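PDB 6DGG: RpfR from Cronobacter turicensis, which is a PAS-domain protein, the deposited chain being the PAS fold itself with one lauric acid molecule held inside. Local coordinates for residues L13-N18 and G61-G66; Q20-L25 and Q35-Q40; R73-R78 and R82-R87. All coordinates share one frame; numbering follows the deposited sequence.

Overall arrangement
The three contacts lie around one PAS domain, an antiparallel sheet in strand order 2-1-5-4-3 with helices across one face and lauric acid in between. Contacts 1 and 2 are neighbours, their centres about 17 Å apart, and touch where Asp14 and Asn18 pack on Gln20, Gly39 and Gln40. Contact 3, in the hairpin at the other end of the sheet, touches neither: its centre is about 18 Å from that of contact 1 and about 16 Å from that of contact 2, whose nearest atoms stay about 6 Å away. The side chains of Leu13 (contact 1) and Phe22 (contact 2) each come within about 4 Å of lauric acid, whereas contact 3 supplies the pocket residues Arg73, Ile75 and Phe86.

Contact 1. Residues L13-N18 and G61-G66; sequences LDRHGN and GFFRNG
Arg15 lies across the ring of Phe63, and this CH-pi contact is the centre of the interface. Arg15 CB stands over the ring face, 3.6 Å from the Phe63 centroid and 10° off the normal, while Arg15 CA comes to 3.5 Å of Phe63 CE1 on the same face. Nearer the ring edge, Leu13 O approaches Phe63 CZ at 4.4 Å. With chi1 at 63°, Arg15 CG is flanked by both backbone neighbours of its CA, N and C; a bend at chi3 brings the guanidinium back to lie near Phe63 CB, its plane 61° from that of the ring.

No direct hydrogen bond joins the segments. A water spans them instead, accepting from Arg15 NH1 at 3.0 Å and donating to Phe63 O at 2.7 Å.

Polar bonds within 13-18 brace the loop. A type I turn runs from Asp14 to Gly17, and Asp14 OD1 forms an Asx turn with His16 N at 2.9 Å. Asn18 N donates to the same Asp14 OD1 at 3.0 Å from the opposite face of the carboxylate, so two amides grip one atom.

The contact thus packs the turn between strands 9-13 and 19-22 against the C-terminal part of helix 49-65. Phe63 also reaches Leu102 of strand 102-108 and meets Phe90 of strand 80-90 edge-to-face.

Contact 2. Residues Q20-L25 and Q35-Q40; sequences QRFNRL and QEVIGQ
A single methyl carries the apolar part of this contact: Val37 CG2 rests on the face of the Phe22 ring, off-centre and toward its attached end, in a CH-pi contact 3.7 Å from the ring centroid and 20° off the normal. Its closest carbon is Phe22 CG, at 3.5 Å from Val37 CG2, with Phe22 CD2 next at 3.6 Å. The two side chains cross at about a right angle. Phe22 CG is anti to the backbone N (chi1 -173°), which carries the ring out from the strand toward Val37.

The second touch is smaller in scope and nearer the surface: Ile38 is exposed. Its CG2 meets the backbone of Gln20, Ile38 CG2 lying 3.6 Å from Gln20 O, and the CG1 arm of Ile38 leads away from the strand. No hydrogen bond crosses between the segments. Within 35-40, a type II turn from Val37 to Gln40 is closed by Gln40 N bonding Val37 O at 2.9 Å; Gly39 occupies it with positive phi (83°).

Gln20 and Arg21 both face Ile12 of strand 9-13, forming a classic beta bulge at the corner of the chain. Phe22 follows this bulge, and Asn23 then N-caps helix 24-30. The contact therefore joins one edge strand, 19-22, to the short, weakly bonded helix 34-37, and backbone bonds of Gly39 and Gln40 with Ile19 tie the turn to that strand. Phe22 also touches lauric acid, Val11 of strand 9-13 and Thr30 of helix 24-30, while Val37 reaches Leu45 of helix 42-46.

Contact 3. Residues R73-R78 and R82-R87; sequences RWIKTR and RLFLFR. With DAO (lauric acid), chain B.
Trp74 and Leu83, a non-hydrogen-bonded pair, meet on the more exposed side of this antiparallel hairpin, where packing is nonetheless close. Leu83 CD1 sits over the indole, 3.6 Å from the centroid of its five-membered ring and 2° off the normal. Trp74 CG is anti to the carbonyl carbon (chi1 -78°), and the six-membered ring comes up against the Arg82-Leu83 peptide, Trp74 CE3 lying 3.4 Å from Arg82 C.

Arg73 with Phe84 and Ile75 with Arg82 are the hydrogen-bonded pairs, each closed by two backbone bonds; the shortest, Ile75 N to Arg82 O, measures 2.8 Å.

The other face is buried. Ile75 CG1 meets Phe84 CD1 at 3.6 Å, the side chains crossing at about a right angle, and touches the edge of the Phe86 ring. Lauric acid C5 lies over the centre of the Phe86 ring, and Ile75 CG2 stands 3.9 Å from lauric acid C9. A looser fringe follows where Thr77 brushes the aliphatic part of Arg82, whose guanidinium pairs with Asp108.

Arg73, bent at chi2 and chi3, gives NH2 to lauric acid O1 at 2.6 Å and 160°, with the oxygen in the guanidinium plane. Its NH1 pairs with Glu51 in a salt bridge, which would limit its rotation. Tyr69, Ser55 and Asn58 also bond the ligand, and with the arginine would suit a negatively charged head group, while an apolar wall runs along the alkyl chain.

Contact 1. Residues L13-N18 and G61-G66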
loop_
_atom_site.group_PDB
_atom_site.type_symbol
_atom_site.label_atom_id
_atom_site.label_comp_id
_atom_site.label_asym_id
_atom_site.label_seq_id
_atom_site.Cartn_x
_atom_site.Cartn_y
_atom_site.Cartn_z
ATOM N N LEU A 13 -2.350 6.630 -0.203
ATOM C CA LEU A 13 -2.327 6.854 1.236
ATOM C C LEU A 13 -2.164 8.338 1.521
ATOM O O LEU A 13 -1.579 9.078 0.726
ATOM C CB LEU A 13 -1.110 6.173 1.861
ATOM C CG LEU A 13 -0.913 4.679 1.642
ATOM C CD1 LEU A 13 0.400 4.229 2.265
ATOM C CD2 LEU A 13 -2.073 3.904 2.223
ATOM N N ASP A 14 -2.670 8.771 2.677
ATOM C CA ASP A 14 -2.292 10.068 3.207
ATOM C C ASP A 14 -1.086 9.901 4.135
ATOM O O ASP A 14 -0.528 8.809 4.275
ATOM C CB ASP A 14 -3.493 10.787 3.830
ATOM C CG ASP A 14 -3.947 10.193 5.153
ATOM O OD1 ASP A 14 -3.298 9.276 5.704
ATOM O OD2 ASP A 14 -4.984 10.685 5.664
ATOM N N ARG A 15 -0.664 11.002 4.762
ATOM C CA ARG A 15 0.557 10.979 5.568
ATOM C C ARG A 15 0.444 10.051 6.768
ATOM O O ARG A 15 1.470 9.690 7.360
ATOM C CB ARG A 15 0.896 12.391 6.034
ATOM C CG ARG A 15 -0.158 13.001 6.939
ATOM C CD ARG A 15 0.115 14.472 7.208
ATOM N NE ARG A 15 1.343 14.682 7.977
ATOM C CZ ARG A 15 2.413 15.358 7.560
ATOM N NH1 ARG A 15 2.455 15.927 6.358
ATOM N NH2 ARG A 15 3.460 15.476 8.368
ATOM N N HIS A 16 -0.766 9.662 7.144
ATOM C CA HIS A 16 -0.985 8.783 8.286
ATOM C C HIS A 16 -1.067 7.317 7.893
ATOM O O HIS A 16 -1.228 6.459 8.771
ATOM C CB HIS A 16 -2.278 9.189 8.982
ATOM C CG HIS A 16 -2.376 10.655 9.231
ATOM N ND1 HIS A 16 -1.567 11.304 10.136
ATOM C CD2 HIS A 16 -3.161 11.605 8.674
ATOM C CE1 HIS A 16 -1.869 12.590 10.147
ATOM N NE2 HIS A 16 -2.829 12.799 9.265
ATOM N N GLY A 17 -0.952 7.006 6.607
ATOM C CA GLY A 17 -1.196 5.662 6.145
ATOM C C GLY A 17 -2.654 5.316 5.977
ATOM O O GLY A 17 -2.975 4.143 5.759
ATOM N N ASN A 18 -3.549 6.295 6.066
ATOM C CA ASN A 18 -4.959 6.028 5.841
ATOM C C ASN A 18 -5.268 5.981 4.349
ATOM O O ASN A 18 -4.744 6.769 3.550
ATOM C CB ASN A 18 -5.814 7.046 6.582
ATOM C CG ASN A 18 -5.666 6.910 8.085
ATOM O OD1 ASN A 18 -5.295 5.840 8.580
ATOM N ND2 ASN A 18 -5.924 7.982 8.811
ATOM N N GLY A 61 8.652 9.713 7.205
ATOM C CA GLY A 61 9.858 10.338 6.695
ATOM C C GLY A 61 9.688 10.853 5.280
ATOM O O GLY A 61 10.167 11.938 4.941
ATOM N N PHE A 62 9.001 10.078 4.434
ATOM C CA PHE A 62 8.759 10.491 3.057
ATOM C C PHE A 62 8.008 11.811 3.012
ATOM O O PHE A 62 8.335 12.695 2.212
ATOM C CB PHE A 62 7.965 9.404 2.327
ATOM C CG PHE A 62 7.653 9.733 0.893
ATOM C CD1 PHE A 62 8.624 9.632 -0.088
ATOM C CD2 PHE A 62 6.382 10.155 0.527
ATOM C CE1 PHE A 62 8.337 9.945 -1.404
ATOM C CE2 PHE A 62 6.092 10.468 -0.795
ATOM C CZ PHE A 62 7.072 10.366 -1.756
ATOM N N PHE A 63 7.005 11.973 3.875
ATOM C CA PHE A 63 6.242 13.218 3.868
ATOM C C PHE A 63 7.065 14.404 4.341
ATOM O O PHE A 63 6.747 15.548 3.988
ATOM C CB PHE A 63 4.931 13.067 4.647
ATOM C CG PHE A 63 3.795 12.572 3.796
ATOM C CD1 PHE A 63 3.623 11.219 3.555
ATOM C CD2 PHE A 63 2.924 13.465 3.209
ATOM C CE1 PHE A 63 2.592 10.769 2.748
ATOM C CE2 PHE A 63 1.894 13.027 2.402
ATOM C CZ PHE A 63 1.719 11.681 2.174
ATOM N N ARG A 64 8.128 14.161 5.106
ATOM C CA ARG A 64 9.002 15.247 5.523
ATOM C C ARG A 64 9.923 15.681 4.390
ATOM O O ARG A 64 9.943 16.856 4.012
ATOM C CB ARG A 64 9.820 14.830 6.743
ATOM C CG ARG A 64 10.750 15.924 7.222
ATOM C CD ARG A 64 11.448 15.548 8.511
ATOM N NE ARG A 64 12.436 16.554 8.876
ATOM C CZ ARG A 64 12.164 17.669 9.553
ATOM N NH1 ARG A 64 13.139 18.529 9.832
ATOM N NH2 ARG A 64 10.926 17.928 9.957
ATOM N N ASN A 65 10.690 14.747 3.821
ATOM C CA ASN A 65 11.733 15.140 2.879
ATOM C C ASN A 65 12.022 14.048 1.859
ATOM O O ASN A 65 13.138 13.975 1.331
ATOM C CB ASN A 65 13.021 15.526 3.628
ATOM C CG ASN A 65 13.481 14.456 4.610
ATOM O OD1 ASN A 65 12.982 13.330 4.613
ATOM N ND2 ASN A 65 14.451 14.807 5.442
ATOM N N GLY A 66 11.032 13.219 1.546
ATOM C CA GLY A 66 11.280 12.052 0.729
ATOM C C GLY A 66 11.313 12.353 -0.757
ATOM O O GLY A 66 10.633 13.243 -1.263
HETATM O O HOH W 1 5.231 16.955 5.785
#

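Contact 2. Residues Q20-L25 and Q35-Q40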
loop_
_atom_site.group_PDB
_atom_site.type_symbol
_atom_site.label_atom_id
_atom_site.label_comp_id
_atom_site.label_asym_id
_atom_site.label_seq_id
_atom_site.Cartn_x
_atom_site.Cartn_y
_atom_site.Cartn_z
ATOM N N GLN A 20 -6.876 6.026 0.722
ATOM C CA GLN A 20 -7.705 6.900 -0.088
ATOM C C GLN A 20 -8.286 6.209 -1.311
ATOM O O GLN A 20 -9.412 6.527 -1.713
ATOM C CB GLN A 20 -6.880 8.116 -0.512
ATOM C CG GLN A 20 -6.112 8.741 0.647
ATOM C CD GLN A 20 -7.024 9.292 1.734
ATOM O OE1 GLN A 20 -8.042 9.920 1.442
ATOM N NE2 GLN A 20 -6.667 9.046 2.994
ATOM N N ARG A 21 -7.529 5.296 -1.921
ATOM C CA ARG A 21 -7.974 4.459 -3.027
ATOM C C ARG A 21 -7.282 3.107 -2.898
ATOM O O ARG A 21 -6.191 2.995 -2.324
ATOM C CB ARG A 21 -7.641 5.069 -4.399
ATOM C CG ARG A 21 -8.398 6.342 -4.760
ATOM C CD ARG A 21 -8.949 6.262 -6.183
ATOM N NE ARG A 21 -10.037 5.290 -6.263
ATOM C CZ ARG A 21 -10.846 5.137 -7.308
ATOM N NH1 ARG A 21 -10.704 5.890 -8.389
ATOM N NH2 ARG A 21 -11.803 4.226 -7.259
ATOM N N PHE A 22 -7.916 2.086 -3.475
ATOM C CA PHE A 22 -7.546 0.689 -3.249
ATOM C C PHE A 22 -8.133 -0.066 -4.433
ATOM O O PHE A 22 -9.358 -0.153 -4.558
ATOM C CB PHE A 22 -8.193 0.263 -1.934
ATOM C CG PHE A 22 -7.815 -1.101 -1.407
ATOM C CD1 PHE A 22 -6.656 -1.275 -0.654
ATOM C CD2 PHE A 22 -8.687 -2.174 -1.532
ATOM C CE1 PHE A 22 -6.341 -2.510 -0.100
ATOM C CE2 PHE A 22 -8.378 -3.420 -0.971
ATOM C CZ PHE A 22 -7.203 -3.580 -0.251
ATOM N N ASN A 23 -7.276 -0.555 -5.333
ATOM C CA ASN A 23 -7.764 -1.012 -6.630
ATOM C C ASN A 23 -8.254 -2.464 -6.593
ATOM O O ASN A 23 -8.193 -3.155 -5.577
ATOM C CB ASN A 23 -6.730 -0.788 -7.741
ATOM C CG ASN A 23 -5.628 -1.833 -7.746
ATOM O OD1 ASN A 23 -5.175 -2.278 -6.696
ATOM N ND2 ASN A 23 -5.187 -2.221 -8.940
ATOM N N ARG A 24 -8.724 -2.940 -7.744
ATOM C CA ARG A 24 -9.400 -4.234 -7.788
ATOM C C ARG A 24 -8.457 -5.378 -7.440
ATOM O O ARG A 24 -8.858 -6.340 -6.773
ATOM C CB ARG A 24 -10.031 -4.454 -9.160
ATOM C CG ARG A 24 -10.918 -5.676 -9.231
ATOM C CD ARG A 24 -11.733 -5.696 -10.525
ATOM N NE ARG A 24 -12.635 -4.551 -10.638
ATOM C CZ ARG A 24 -13.462 -4.342 -11.659
ATOM N NH1 ARG A 24 -13.510 -5.200 -12.672
ATOM N NH2 ARG A 24 -14.247 -3.273 -11.666
ATOM N N LEU A 25 -7.204 -5.318 -7.892
ATOM C CA LEU A 25 -6.286 -6.393 -7.543
ATOM C C LEU A 25 -6.006 -6.408 -6.046
ATOM O O LEU A 25 -5.842 -7.482 -5.455
ATOM C CB LEU A 25 -4.997 -6.291 -8.361
ATOM C CG LEU A 25 -4.052 -7.495 -8.255
ATOM C CD1 LEU A 25 -4.745 -8.807 -8.644
ATOM C CD2 LEU A 25 -2.802 -7.320 -9.113
ATOM N N GLN A 35 -14.474 0.291 -0.713
ATOM C CA GLN A 35 -15.356 1.046 0.172
ATOM C C GLN A 35 -15.170 0.649 1.628
ATOM O O GLN A 35 -15.475 1.444 2.524
ATOM C CB GLN A 35 -16.814 0.818 -0.214
ATOM C CG GLN A 35 -17.270 1.564 -1.443
ATOM C CD GLN A 35 -18.677 1.168 -1.852
ATOM O OE1 GLN A 35 -19.098 0.030 -1.640
ATOM N NE2 GLN A 35 -19.417 2.108 -2.431
ATOM N N GLU A 36 -14.708 -0.577 1.887
ATOM C CA GLU A 36 -14.537 -1.056 3.249
ATOM C C GLU A 36 -13.245 -0.580 3.879
ATOM O O GLU A 36 -13.117 -0.634 5.108
ATOM C CB GLU A 36 -14.472 -2.583 3.272
ATOM C CG GLU A 36 -15.758 -3.309 2.975
ATOM C CD GLU A 36 -15.573 -4.798 3.149
ATOM O OE1 GLU A 36 -15.852 -5.313 4.252
ATOM O OE2 GLU A 36 -15.098 -5.446 2.199
ATOM N N VAL A 37 -12.269 -0.161 3.077
ATOM C CA VAL A 37 -10.946 0.170 3.590
ATOM C C VAL A 37 -10.608 1.647 3.480
ATOM O O VAL A 37 -9.625 2.084 4.093
ATOM C CB VAL A 37 -9.839 -0.709 2.964
ATOM C CG1 VAL A 37 -10.129 -2.178 3.242
ATOM C CG2 VAL A 37 -9.708 -0.473 1.470
ATOM N N ILE A 38 -11.383 2.442 2.745
ATOM C CA ILE A 38 -11.057 3.861 2.698
ATOM C C ILE A 38 -11.174 4.453 4.099
ATOM O O ILE A 38 -12.104 4.146 4.864
ATOM C CB ILE A 38 -11.857 4.622 1.625
ATOM C CG1 ILE A 38 -13.362 4.384 1.753
ATOM C CG2 ILE A 38 -11.347 4.217 0.235
ATOM C CD1 ILE A 38 -14.202 5.178 0.718
ATOM N N GLY A 39 -10.194 5.285 4.457
ATOM C CA GLY A 39 -10.096 5.840 5.790
ATOM C C GLY A 39 -9.440 4.935 6.810
ATOM O O GLY A 39 -9.154 5.396 7.923
ATOM N N GLN A 40 -9.202 3.672 6.478
ATOM C CA GLN A 40 -8.580 2.727 7.392
ATOM C C GLN A 40 -7.066 2.793 7.253
ATOM O O GLN A 40 -6.530 3.177 6.210
ATOM C CB GLN A 40 -9.045 1.299 7.092
ATOM C CG GLN A 40 -10.536 1.090 7.194
ATOM C CD GLN A 40 -11.050 1.134 8.611
ATOM O OE1 GLN A 40 -10.278 1.177 9.571
ATOM N NE2 GLN A 40 -12.367 1.103 8.754
#

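Contact 3. Residues R73-R78 and R82-R87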
loop_
_atom_site.group_PDB
_atom_site.type_symbol
_atom_site.label_atom_id
_atom_site.label_comp_id
_atom_site.label_asym_id
_atom_site.label_seq_id
_atom_site.Cartn_x
_atom_site.Cartn_y
_atom_site.Cartn_z
ATOM N N ARG A 73 8.017 -5.024 0.954
ATOM C CA ARG A 73 7.199 -5.108 2.154
ATOM C C ARG A 73 6.457 -6.432 2.137
ATOM O O ARG A 73 5.827 -6.779 1.133
ATOM C CB ARG A 73 6.183 -3.952 2.160
ATOM C CG ARG A 73 5.583 -3.565 3.484
ATOM C CD ARG A 73 6.336 -2.399 4.076
ATOM N NE ARG A 73 7.537 -2.891 4.712
ATOM C CZ ARG A 73 8.609 -2.167 5.007
ATOM N NH1 ARG A 73 9.628 -2.751 5.610
ATOM N NH2 ARG A 73 8.682 -0.888 4.702
ATOM N N TRP A 74 6.534 -7.171 3.237
ATOM C CA TRP A 74 5.692 -8.347 3.407
ATOM C C TRP A 74 4.300 -7.873 3.803
ATOM O O TRP A 74 4.158 -7.062 4.725
ATOM C CB TRP A 74 6.260 -9.269 4.485
ATOM C CG TRP A 74 7.422 -10.110 4.021
ATOM C CD1 TRP A 74 8.745 -9.909 4.297
ATOM C CD2 TRP A 74 7.358 -11.292 3.208
ATOM N NE1 TRP A 74 9.506 -10.886 3.695
ATOM C CE2 TRP A 74 8.677 -11.752 3.031
ATOM C CE3 TRP A 74 6.314 -12.015 2.626
ATOM C CZ2 TRP A 74 8.975 -12.892 2.291
ATOM C CZ3 TRP A 74 6.612 -13.140 1.892
ATOM C CH2 TRP A 74 7.929 -13.570 1.730
ATOM N N ILE A 75 3.277 -8.399 3.126
ATOM C CA ILE A 75 1.901 -7.923 3.239
ATOM C C ILE A 75 0.995 -9.101 3.560
ATOM O O ILE A 75 1.112 -10.168 2.944
ATOM C CB ILE A 75 1.429 -7.256 1.926
ATOM C CG1 ILE A 75 2.263 -6.010 1.595
ATOM C CG2 ILE A 75 -0.054 -6.924 1.972
ATOM C CD1 ILE A 75 2.205 -4.917 2.621
ATOM N N LYS A 76 0.075 -8.900 4.506
ATOM C CA LYS A 76 -0.902 -9.916 4.879
ATOM C C LYS A 76 -2.002 -9.975 3.821
ATOM O O LYS A 76 -2.715 -8.987 3.602
ATOM C CB LYS A 76 -1.504 -9.573 6.242
ATOM C CG LYS A 76 -0.482 -9.517 7.370
ATOM C CD LYS A 76 -1.098 -9.065 8.701
ATOM C CE LYS A 76 -2.088 -10.077 9.264
ATOM N NZ LYS A 76 -2.641 -9.643 10.587
ATOM N N THR A 77 -2.150 -11.132 3.183
ATOM C CA THR A 77 -3.184 -11.358 2.182
ATOM C C THR A 77 -4.058 -12.530 2.612
ATOM O O THR A 77 -3.796 -13.200 3.614
ATOM C CB THR A 77 -2.574 -11.668 0.807
ATOM O OG1 THR A 77 -2.133 -13.032 0.775
ATOM C CG2 THR A 77 -1.400 -10.740 0.492
ATOM N N ARG A 78 -5.106 -12.787 1.828
ATOM C CA ARG A 78 -6.046 -13.844 2.180
ATOM C C ARG A 78 -5.397 -15.223 2.143
ATOM O O ARG A 78 -5.936 -16.163 2.738
ATOM C CB ARG A 78 -7.289 -13.777 1.278
ATOM C CG ARG A 78 -7.037 -14.162 -0.168
ATOM C CD ARG A 78 -8.039 -13.514 -1.120
ATOM N NE ARG A 78 -9.429 -13.723 -0.725
ATOM C CZ ARG A 78 -10.475 -13.235 -1.390
ATOM N NH1 ARG A 78 -11.708 -13.474 -0.960
ATOM N NH2 ARG A 78 -10.295 -12.506 -2.488
ATOM N N ARG A 82 2.583 -12.224 1.574
ATOM C CA ARG A 82 3.196 -12.166 0.259
ATOM C C ARG A 82 4.097 -10.943 0.211
ATOM O O ARG A 82 3.812 -9.924 0.834
ATOM C CB ARG A 82 2.120 -12.052 -0.825
ATOM C CG ARG A 82 1.148 -13.223 -0.841
ATOM C CD ARG A 82 1.753 -14.454 -1.470
ATOM N NE ARG A 82 1.835 -14.311 -2.917
ATOM C CZ ARG A 82 2.170 -15.294 -3.746
ATOM N NH1 ARG A 82 2.449 -16.504 -3.279
ATOM N NH2 ARG A 82 2.223 -15.067 -5.047
ATOM N N LEU A 83 5.199 -11.049 -0.523
ATOM C CA LEU A 83 6.166 -9.965 -0.606
ATOM C C LEU A 83 5.857 -9.104 -1.821
ATOM O O LEU A 83 5.685 -9.625 -2.924
ATOM C CB LEU A 83 7.586 -10.532 -0.687
ATOM C CG LEU A 83 8.716 -9.504 -0.621
ATOM C CD1 LEU A 83 8.747 -8.782 0.716
ATOM C CD2 LEU A 83 10.058 -10.164 -0.889
ATOM N N PHE A 84 5.808 -7.791 -1.625
ATOM C CA PHE A 84 5.528 -6.852 -2.700
ATOM C C PHE A 84 6.661 -5.854 -2.833
ATOM O O PHE A 84 7.223 -5.400 -1.833
ATOM C CB PHE A 84 4.251 -6.060 -2.416
ATOM C CG PHE A 84 3.007 -6.850 -2.618
ATOM C CD1 PHE A 84 2.528 -7.673 -1.619
ATOM C CD2 PHE A 84 2.314 -6.779 -3.815
ATOM C CE1 PHE A 84 1.377 -8.411 -1.810
ATOM C CE2 PHE A 84 1.161 -7.523 -4.009
ATOM C CZ PHE A 84 0.700 -8.341 -3.008
ATOM N N LEU A 85 6.975 -5.508 -4.075
ATOM C CA LEU A 85 7.779 -4.335 -4.384
ATOM C C LEU A 85 6.817 -3.177 -4.553
ATOM O O LEU A 85 5.928 -3.236 -5.405
ATOM C CB LEU A 85 8.529 -4.513 -5.699
ATOM C CG LEU A 85 9.296 -3.265 -6.198
ATOM C CD1 LEU A 85 10.606 -3.151 -5.459
ATOM C CD2 LEU A 85 9.534 -3.249 -7.707
ATOM N N PHE A 86 7.009 -2.126 -3.772
ATOM C CA PHE A 86 6.212 -0.914 -3.900
ATOM C C PHE A 86 7.074 0.202 -4.470
ATOM O O PHE A 86 8.181 0.459 -3.977
ATOM C CB PHE A 86 5.604 -0.514 -2.559
ATOM C CG PHE A 86 4.409 -1.324 -2.188
ATOM C CD1 PHE A 86 3.195 -1.113 -2.822
ATOM C CD2 PHE A 86 4.488 -2.309 -1.219
ATOM C CE1 PHE A 86 2.088 -1.867 -2.484
ATOM C CE2 PHE A 86 3.377 -3.069 -0.898
ATOM C CZ PHE A 86 2.185 -2.842 -1.529
ATOM N N ARG A 87 6.588 0.805 -5.550
ATOM C CA ARG A 87 7.181 1.995 -6.131
ATOM C C ARG A 87 6.346 3.166 -5.622
ATOM O O ARG A 87 5.155 3.259 -5.943
ATOM C CB ARG A 87 7.118 1.918 -7.655
ATOM C CG ARG A 87 7.633 0.609 -8.267
ATOM C CD ARG A 87 7.094 0.426 -9.684
ATOM N NE ARG A 87 7.376 -0.889 -10.271
ATOM C CZ ARG A 87 6.710 -2.004 -9.980
ATOM N NH1 ARG A 87 5.729 -2.008 -9.077
ATOM N NH2 ARG A 87 7.031 -3.131 -10.589
HETATM O O1 DAO B . 6.958 0.774 3.614
HETATM O O2 DAO B . 7.853 2.435 2.532
HETATM C C1 DAO B . 6.827 1.770 2.857
HETATM C C2 DAO B . 5.416 2.156 2.381
HETATM C C3 DAO B . 4.631 0.930 1.867
HETATM C C4 DAO B . 3.113 1.170 1.718
HETATM C C5 DAO B . 2.449 -0.062 1.073
HETATM C C6 DAO B . 0.904 -0.045 0.971
HETATM C C7 DAO B . 0.372 -1.469 1.276
HETATM C C8 DAO B . -0.912 -1.883 0.543
HETATM C C9 DAO B . -1.159 -3.376 0.810
HETATM C C10 DAO B . -2.580 -3.859 0.487
HETATM C C11 DAO B . -2.744 -4.325 -0.962
HETATM C C12 DAO B . -2.242 -5.758 -1.150
#